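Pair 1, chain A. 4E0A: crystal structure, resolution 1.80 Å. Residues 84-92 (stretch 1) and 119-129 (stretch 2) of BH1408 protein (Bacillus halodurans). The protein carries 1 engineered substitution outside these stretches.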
# COMPACT_ATOMS: atom_id res chain seq x y z
N GLN A 84 -10.13 -13.23 2.50
CA GLN A 84 -11.15 -13.15 3.54
C GLN A 84 -11.86 -11.81 3.43
O GLN A 84 -11.25 -10.82 3.01
CB GLN A 84 -10.54 -13.30 4.94
CG GLN A 84 -9.66 -14.54 5.13
CD GLN A 84 -10.46 -15.84 5.22
OE1 GLN A 84 -11.66 -15.88 4.98
NE2 GLN A 84 -9.77 -16.93 5.56
N GLN A 85 -13.15 -11.82 3.76
CA GLN A 85 -13.91 -10.59 3.93
C GLN A 85 -13.27 -9.80 5.07
O GLN A 85 -12.91 -10.36 6.11
CB GLN A 85 -15.35 -10.93 4.28
CG GLN A 85 -16.24 -9.72 4.58
CD GLN A 85 -17.69 -10.12 4.77
OE1 GLN A 85 -18.14 -11.14 4.25
NE2 GLN A 85 -18.43 -9.31 5.52
N ARG A 86 -13.13 -8.49 4.90
CA ARG A 86 -12.40 -7.73 5.90
C ARG A 86 -13.04 -6.38 6.23
O ARG A 86 -13.43 -5.63 5.35
CB ARG A 86 -10.96 -7.53 5.41
CG ARG A 86 -9.99 -7.25 6.50
CD ARG A 86 -8.61 -7.66 6.06
NE ARG A 86 -7.60 -6.95 6.83
CZ ARG A 86 -7.21 -7.32 8.04
NH1 ARG A 86 -7.75 -8.39 8.60
NH2 ARG A 86 -6.29 -6.61 8.69
N LYS A 87 -13.10 -6.09 7.52
CA LYS A 87 -13.60 -4.81 8.00
C LYS A 87 -12.50 -4.13 8.82
O LYS A 87 -11.99 -4.70 9.78
CB LYS A 87 -14.86 -5.03 8.86
CG LYS A 87 -15.61 -3.75 9.23
CD LYS A 87 -16.88 -4.06 10.04
CE LYS A 87 -17.70 -2.78 10.24
NZ LYS A 87 -18.93 -3.03 11.04
N THR A 88 -12.11 -2.93 8.41
CA THR A 88 -11.07 -2.22 9.14
C THR A 88 -11.40 -0.76 9.36
O THR A 88 -12.32 -0.21 8.73
CB THR A 88 -9.70 -2.26 8.38
OG1 THR A 88 -9.88 -1.76 7.05
CG2 THR A 88 -9.12 -3.67 8.34
N VAL A 89 -10.64 -0.14 10.24
CA VAL A 89 -10.59 1.32 10.29
C VAL A 89 -9.29 1.73 9.61
O VAL A 89 -8.22 1.25 9.98
CB VAL A 89 -10.58 1.85 11.73
CG1 VAL A 89 -10.27 3.35 11.73
CG2 VAL A 89 -11.90 1.57 12.40
N TYR A 90 -9.38 2.61 8.61
CA TYR A 90 -8.18 3.08 7.94
C TYR A 90 -7.92 4.53 8.32
O TYR A 90 -8.77 5.40 8.12
CB TYR A 90 -8.31 2.97 6.43
CG TYR A 90 -7.05 3.38 5.70
CD1 TYR A 90 -5.94 2.54 5.66
CD2 TYR A 90 -6.95 4.62 5.06
CE1 TYR A 90 -4.78 2.91 4.99
CE2 TYR A 90 -5.79 5.00 4.40
CZ TYR A 90 -4.71 4.13 4.36
OH TYR A 90 -3.55 4.49 3.70
N ILE A 91 -6.75 4.77 8.90
CA ILE A 91 -6.37 6.12 9.29
C ILE A 91 -5.67 6.78 8.10
O ILE A 91 -4.54 6.44 7.78
CB ILE A 91 -5.41 6.11 10.49
CG1 ILE A 91 -6.05 5.41 11.70
CG2 ILE A 91 -5.01 7.53 10.83
CD1 ILE A 91 -5.10 5.23 12.86
N SER A 92 -6.36 7.71 7.44
CA SER A 92 -5.79 8.41 6.29
C SER A 92 -4.94 9.62 6.70
O SER A 92 -4.03 10.02 5.99
CB SER A 92 -6.90 8.83 5.32
OG SER A 92 -7.78 9.76 5.93
N ALA A 119 -16.10 -0.20 18.68
CA ALA A 119 -17.53 0.06 18.61
C ALA A 119 -18.11 -0.46 17.29
O ALA A 119 -19.28 -0.84 17.23
CB ALA A 119 -17.82 1.56 18.78
N HIS A 120 -17.29 -0.50 16.25
CA HIS A 120 -17.75 -1.00 14.96
C HIS A 120 -17.29 -2.43 14.67
O HIS A 120 -17.43 -2.92 13.54
CB HIS A 120 -17.36 -0.03 13.85
CG HIS A 120 -18.08 1.27 13.92
ND1 HIS A 120 -17.76 2.25 14.84
CD2 HIS A 120 -19.16 1.74 13.24
CE1 HIS A 120 -18.59 3.27 14.70
NE2 HIS A 120 -19.44 2.99 13.74
N GLN A 121 -16.76 -3.08 15.69
CA GLN A 121 -16.30 -4.47 15.61
C GLN A 121 -15.41 -4.77 14.41
O GLN A 121 -15.58 -5.79 13.73
CB GLN A 121 -17.50 -5.42 15.65
CG GLN A 121 -18.23 -5.39 16.98
CD GLN A 121 -19.22 -6.52 17.12
OE1 GLN A 121 -20.22 -6.57 16.41
NE2 GLN A 121 -18.93 -7.46 18.02
N VAL A 122 -14.46 -3.89 14.15
CA VAL A 122 -13.55 -4.07 13.03
C VAL A 122 -12.48 -5.10 13.36
O VAL A 122 -12.19 -5.37 14.53
CB VAL A 122 -12.88 -2.76 12.64
CG1 VAL A 122 -13.94 -1.68 12.50
CG2 VAL A 122 -11.84 -2.37 13.69
N ASP A 123 -11.90 -5.67 12.31
CA ASP A 123 -10.84 -6.64 12.45
C ASP A 123 -9.54 -5.98 12.85
O ASP A 123 -8.72 -6.58 13.54
CB ASP A 123 -10.63 -7.37 11.11
CG ASP A 123 -11.86 -8.14 10.67
OD1 ASP A 123 -12.25 -9.08 11.38
OD2 ASP A 123 -12.41 -7.83 9.59
N ALA A 124 -9.34 -4.74 12.42
CA ALA A 124 -8.03 -4.14 12.63
C ALA A 124 -8.05 -2.65 12.33
O ALA A 124 -8.94 -2.16 11.63
CB ALA A 124 -6.99 -4.84 11.74
N ILE A 125 -7.06 -1.94 12.85
CA ILE A 125 -6.79 -0.57 12.42
C ILE A 125 -5.62 -0.65 11.47
O ILE A 125 -4.66 -1.38 11.74
CB ILE A 125 -6.42 0.32 13.60
CG1 ILE A 125 -7.59 0.40 14.58
CG2 ILE A 125 -6.02 1.72 13.12
CD1 ILE A 125 -7.25 1.10 15.86
N GLU A 126 -5.69 0.07 10.35
CA GLU A 126 -4.60 0.10 9.39
C GLU A 126 -4.27 1.54 8.99
O GLU A 126 -5.10 2.44 9.15
CB GLU A 126 -4.97 -0.71 8.14
CG GLU A 126 -5.29 -2.17 8.42
CD GLU A 126 -5.56 -2.95 7.13
OE1 GLU A 126 -5.93 -2.31 6.11
OE2 GLU A 126 -5.40 -4.19 7.14
N LEU A 127 -3.05 1.75 8.50
CA LEU A 127 -2.63 3.04 7.95
C LEU A 127 -1.41 2.82 7.09
O LEU A 127 -0.81 1.75 7.13
CB LEU A 127 -2.30 4.04 9.08
CG LEU A 127 -1.18 3.69 10.05
CD1 LEU A 127 0.24 4.00 9.51
CD2 LEU A 127 -1.42 4.44 11.35
N ASP A 128 -1.03 3.84 6.32
CA ASP A 128 0.21 3.76 5.57
C ASP A 128 1.17 4.84 5.99
O ASP A 128 0.78 5.98 6.20
CB ASP A 128 -0.05 3.85 4.07
CG ASP A 128 -0.75 2.61 3.54
OD1 ASP A 128 -1.96 2.70 3.24
OD2 ASP A 128 -0.10 1.55 3.43
N VAL A 129 2.43 4.48 6.12
CA VAL A 129 3.45 5.45 6.49
C VAL A 129 4.66 5.34 5.55
O VAL A 129 5.07 4.24 5.16
CB VAL A 129 3.84 5.29 7.97
CG1 VAL A 129 4.47 3.91 8.21
CG2 VAL A 129 4.78 6.41 8.40
O HOH W 1 -7.88 -0.67 5.62
O HOH W 2 -2.57 6.35 6.06

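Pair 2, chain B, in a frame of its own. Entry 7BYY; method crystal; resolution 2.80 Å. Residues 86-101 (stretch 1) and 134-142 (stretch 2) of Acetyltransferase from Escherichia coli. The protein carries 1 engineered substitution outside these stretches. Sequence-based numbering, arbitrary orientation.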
# COMPACT_ATOMS: atom_id res chain seq x y z
N VAL B 86 16.96 1.19 -12.43
CA VAL B 86 16.29 -0.07 -12.12
C VAL B 86 14.88 -0.10 -12.69
O VAL B 86 14.47 -1.08 -13.32
CB VAL B 86 16.26 -0.33 -10.59
CG1 VAL B 86 15.62 -1.68 -10.31
CG2 VAL B 86 17.67 -0.28 -10.02
N LEU B 87 14.10 0.96 -12.47
CA LEU B 87 12.75 1.05 -13.03
C LEU B 87 12.86 1.69 -14.41
O LEU B 87 13.08 2.90 -14.52
CB LEU B 87 11.82 1.84 -12.12
CG LEU B 87 10.94 1.01 -11.19
CD1 LEU B 87 10.00 1.89 -10.40
CD2 LEU B 87 10.16 -0.06 -11.96
N GLN B 88 12.72 0.89 -15.46
CA GLN B 88 12.93 1.40 -16.80
C GLN B 88 11.64 1.98 -17.35
O GLN B 88 10.53 1.63 -16.93
CB GLN B 88 13.43 0.29 -17.72
CG GLN B 88 14.65 -0.51 -17.22
CD GLN B 88 15.80 0.31 -16.64
OE1 GLN B 88 15.68 1.00 -15.62
NE2 GLN B 88 16.94 0.22 -17.30
N GLY B 89 11.80 2.86 -18.33
CA GLY B 89 10.65 3.50 -18.93
C GLY B 89 10.23 4.73 -18.15
O GLY B 89 10.82 5.09 -17.13
N SER B 90 9.20 5.38 -18.67
CA SER B 90 8.66 6.56 -18.02
C SER B 90 8.02 6.19 -16.69
O SER B 90 7.19 5.28 -16.62
CB SER B 90 7.64 7.25 -18.93
OG SER B 90 6.63 6.35 -19.35
N GLN B 91 8.41 6.90 -15.63
CA GLN B 91 7.93 6.63 -14.28
C GLN B 91 7.53 7.93 -13.60
O GLN B 91 8.12 8.99 -13.87
CB GLN B 91 9.01 5.92 -13.45
CG GLN B 91 9.41 4.55 -13.98
CD GLN B 91 8.35 3.49 -13.76
OE1 GLN B 91 7.75 3.41 -12.69
NE2 GLN B 91 8.10 2.68 -14.78
N PRO B 92 6.53 7.88 -12.72
CA PRO B 92 6.08 9.10 -12.04
C PRO B 92 7.11 9.60 -11.03
O PRO B 92 8.04 8.89 -10.63
CB PRO B 92 4.78 8.67 -11.36
CG PRO B 92 4.92 7.19 -11.19
CD PRO B 92 5.70 6.72 -12.38
N SER B 93 6.92 10.85 -10.62
CA SER B 93 7.86 11.48 -9.69
C SER B 93 7.90 10.76 -8.35
O SER B 93 8.96 10.71 -7.71
CB SER B 93 7.48 12.96 -9.50
OG SER B 93 8.29 13.57 -8.51
N GLU B 94 6.78 10.21 -7.91
CA GLU B 94 6.70 9.45 -6.67
C GLU B 94 6.42 7.99 -7.01
O GLU B 94 5.54 7.69 -7.82
CB GLU B 94 5.61 10.00 -5.75
CG GLU B 94 5.68 11.50 -5.54
CD GLU B 94 6.66 11.89 -4.45
OE1 GLU B 94 6.91 11.06 -3.55
OE2 GLU B 94 7.18 13.02 -4.50
N ILE B 95 7.18 7.09 -6.38
CA ILE B 95 7.10 5.65 -6.66
C ILE B 95 6.59 4.97 -5.40
O ILE B 95 7.28 4.96 -4.36
CB ILE B 95 8.46 5.09 -7.09
CG1 ILE B 95 8.83 5.60 -8.48
CG2 ILE B 95 8.45 3.57 -7.07
CD1 ILE B 95 7.82 5.23 -9.55
N GLY B 96 5.39 4.39 -5.47
CA GLY B 96 4.84 3.66 -4.35
C GLY B 96 5.31 2.22 -4.36
O GLY B 96 5.22 1.53 -5.38
N VAL B 97 5.83 1.76 -3.21
CA VAL B 97 6.35 0.41 -3.06
C VAL B 97 5.95 -0.13 -1.69
O VAL B 97 5.47 0.60 -0.83
CB VAL B 97 7.89 0.34 -3.22
CG1 VAL B 97 8.33 0.82 -4.60
CG2 VAL B 97 8.57 1.14 -2.11
N VAL B 98 6.18 -1.42 -1.50
CA VAL B 98 6.07 -2.05 -0.20
C VAL B 98 7.48 -2.20 0.36
O VAL B 98 8.34 -2.80 -0.28
CB VAL B 98 5.36 -3.41 -0.28
CG1 VAL B 98 5.53 -4.18 1.02
CG2 VAL B 98 3.88 -3.21 -0.60
N ARG B 99 7.72 -1.65 1.55
CA ARG B 99 9.03 -1.74 2.16
C ARG B 99 9.11 -2.95 3.08
O ARG B 99 8.24 -3.15 3.93
CB ARG B 99 9.37 -0.47 2.95
CG ARG B 99 10.70 -0.58 3.68
CD ARG B 99 11.06 0.69 4.42
NE ARG B 99 9.93 1.21 5.17
CZ ARG B 99 10.04 2.01 6.23
NH1 ARG B 99 11.24 2.36 6.66
NH2 ARG B 99 8.95 2.44 6.85
N LEU B 100 10.15 -3.76 2.89
CA LEU B 100 10.48 -4.84 3.81
C LEU B 100 11.42 -4.28 4.86
O LEU B 100 12.56 -3.92 4.56
CB LEU B 100 11.12 -6.01 3.06
CG LEU B 100 11.25 -7.32 3.84
CD1 LEU B 100 9.88 -7.82 4.23
CD2 LEU B 100 11.99 -8.37 3.02
N VAL B 101 10.94 -4.17 6.10
CA VAL B 101 11.72 -3.53 7.15
C VAL B 101 12.44 -4.54 8.05
O VAL B 101 13.42 -4.16 8.71
CB VAL B 101 10.84 -2.58 7.99
CG1 VAL B 101 9.95 -1.75 7.08
CG2 VAL B 101 10.02 -3.36 8.99
N PRO B 134 -1.79 -0.76 -6.53
CA PRO B 134 -0.61 -0.99 -7.37
C PRO B 134 0.65 -0.44 -6.73
O PRO B 134 0.66 0.67 -6.18
CB PRO B 134 -0.94 -0.25 -8.67
CG PRO B 134 -2.42 -0.02 -8.62
CD PRO B 134 -2.75 0.14 -7.17
N ILE B 135 1.72 -1.23 -6.79
CA ILE B 135 3.03 -0.81 -6.31
C ILE B 135 4.06 -1.19 -7.36
O ILE B 135 3.84 -2.06 -8.20
CB ILE B 135 3.37 -1.44 -4.93
CG1 ILE B 135 3.28 -2.97 -4.96
CG2 ILE B 135 2.43 -0.90 -3.87
CD1 ILE B 135 4.53 -3.66 -5.45
N LYS B 136 5.20 -0.50 -7.31
CA LYS B 136 6.25 -0.73 -8.29
C LYS B 136 7.18 -1.87 -7.91
O LYS B 136 7.81 -2.47 -8.79
CB LYS B 136 7.07 0.54 -8.51
CG LYS B 136 6.32 1.63 -9.25
CD LYS B 136 5.87 1.14 -10.61
CE LYS B 136 5.09 2.21 -11.35
NZ LYS B 136 4.93 1.84 -12.79
N GLY B 137 7.28 -2.20 -6.63
CA GLY B 137 8.14 -3.28 -6.20
C GLY B 137 8.29 -3.29 -4.69
O GLY B 137 7.43 -2.80 -3.97
N VAL B 138 9.40 -3.87 -4.24
CA VAL B 138 9.70 -3.98 -2.82
C VAL B 138 11.05 -3.32 -2.55
O VAL B 138 12.04 -3.61 -3.25
CB VAL B 138 9.71 -5.44 -2.35
CG1 VAL B 138 10.26 -5.54 -0.93
CG2 VAL B 138 8.30 -6.02 -2.41
N TYR B 139 11.09 -2.44 -1.56
CA TYR B 139 12.30 -1.75 -1.14
C TYR B 139 12.71 -2.25 0.24
O TYR B 139 11.87 -2.62 1.06
CB TYR B 139 12.07 -0.24 -1.12
CG TYR B 139 13.20 0.56 -0.51
CD1 TYR B 139 13.20 0.89 0.84
CD2 TYR B 139 14.26 1.00 -1.29
CE1 TYR B 139 14.23 1.62 1.40
CE2 TYR B 139 15.29 1.74 -0.74
CZ TYR B 139 15.27 2.05 0.61
OH TYR B 139 16.30 2.78 1.16
N LEU B 140 14.02 -2.28 0.48
CA LEU B 140 14.52 -2.69 1.79
C LEU B 140 15.89 -2.07 2.02
O LEU B 140 16.55 -1.58 1.10
CB LEU B 140 14.59 -4.22 1.92
CG LEU B 140 15.40 -5.05 0.92
CD1 LEU B 140 16.86 -5.13 1.32
CD2 LEU B 140 14.81 -6.44 0.84
N ASP B 141 16.31 -2.10 3.28
CA ASP B 141 17.62 -1.61 3.70
C ASP B 141 18.35 -2.79 4.34
O ASP B 141 18.11 -3.13 5.50
CB ASP B 141 17.47 -0.44 4.67
CG ASP B 141 17.32 0.89 3.95
OD1 ASP B 141 18.27 1.32 3.26
OD2 ASP B 141 16.24 1.52 4.09
N ALA B 142 19.23 -3.43 3.58
CA ALA B 142 19.79 -4.72 3.95
C ALA B 142 21.01 -4.56 4.85
O ALA B 142 21.94 -3.82 4.52
CB ALA B 142 20.17 -5.52 2.70

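Pair 1 and pair 2 each set two parallel strands side by side. Fourteen central residues superpose on N, CA and C with an RMSD of 0.7 Å, and the strand axes cross at -29° in pair 1 and -32° in pair 2, approaching to 4.7 and 4.5 Å.

The backbone ladder is shared bond for bond. V89(A) N donates to A124(A) O (3.0 Å), as V98(B) N does to G137(B) O (3.1 Å). E126(A) N reaches V89(A) O at 2.8 Å, and Y139(B) N reaches V98(B) O at 3.1 Å. Next, I91(A) N meets E126(A) O at 2.9 Å, matched by L100(B) N to Y139(B) O at 2.8 Å. At the entry to the ladder the acceptor is again equivalent: D123(A) N to K87(A) O is 2.7 Å, K136(B) N to G96(B) O is 2.8 Å.

One face of the sheet is apolar in both. V89(A) and V98(B) are both t rotamers, with side-chain centres 0.5 Å apart after superposition. V89(A) CG2 lies 3.8 Å from V122(A) CG1, whereas V98(B) CG2 lies 4.3 Å from I135(B) CG2. I125(A) matches V138(B): I91(A) CD1 touches I125(A) CG2 at 3.6 Å, while L100(B) CB meets V138(B) CG1 at 4.1 Å. L127(A) and L140(B) share the p,p rotamer; the closest side-chain pairs are I91(A) CB to L127(A) CB at 4.0 Å and L100(B) CD2 to L140(B) CD2 at 4.1 Å.

The other face differs. In pair 1, E126(A) is bound by a salt bridge, R86(A) NH2 to E126(A) OE2 at 3.0 Å, and water 1 joins E126(A) OE1 (2.6 Å) to T88(A) OG1 (2.7 Å). In pair 2 the matching Y139(B) packs instead: V97(B) CG2 lies 3.9 Å from Y139(B) CB, and R99(B) CG sits at the ring edge, 4.1 Å from Y139(B) CD1. The tyrosine sits on the first stretch in pair 1, at Y90(A), which matches R99(B), and on the second in pair 2, at Y139(B), which matches E126(A). Y90(A) OH makes a very short hydrogen bond of 2.4 Å to D128(A) OD1.

The start of the contact shows a similar contrast. D123(A) OD2 accepts from K87(A) N at 2.8 Å, and K87(A) NZ extends to H120(A) O at 2.9 Å. At the matched positions, K136(B) stands where the aspartate does and G96(B) where the lysine does. The aliphatic part of K136(B) packs with K136(B) CG 3.6 Å from I95(B) CG2 and K136(B) CB 3.7 Å from L87(B) CD1; K136(B) NZ makes a weak hydrogen bond to Q91(B) OE1 at 3.2 Å.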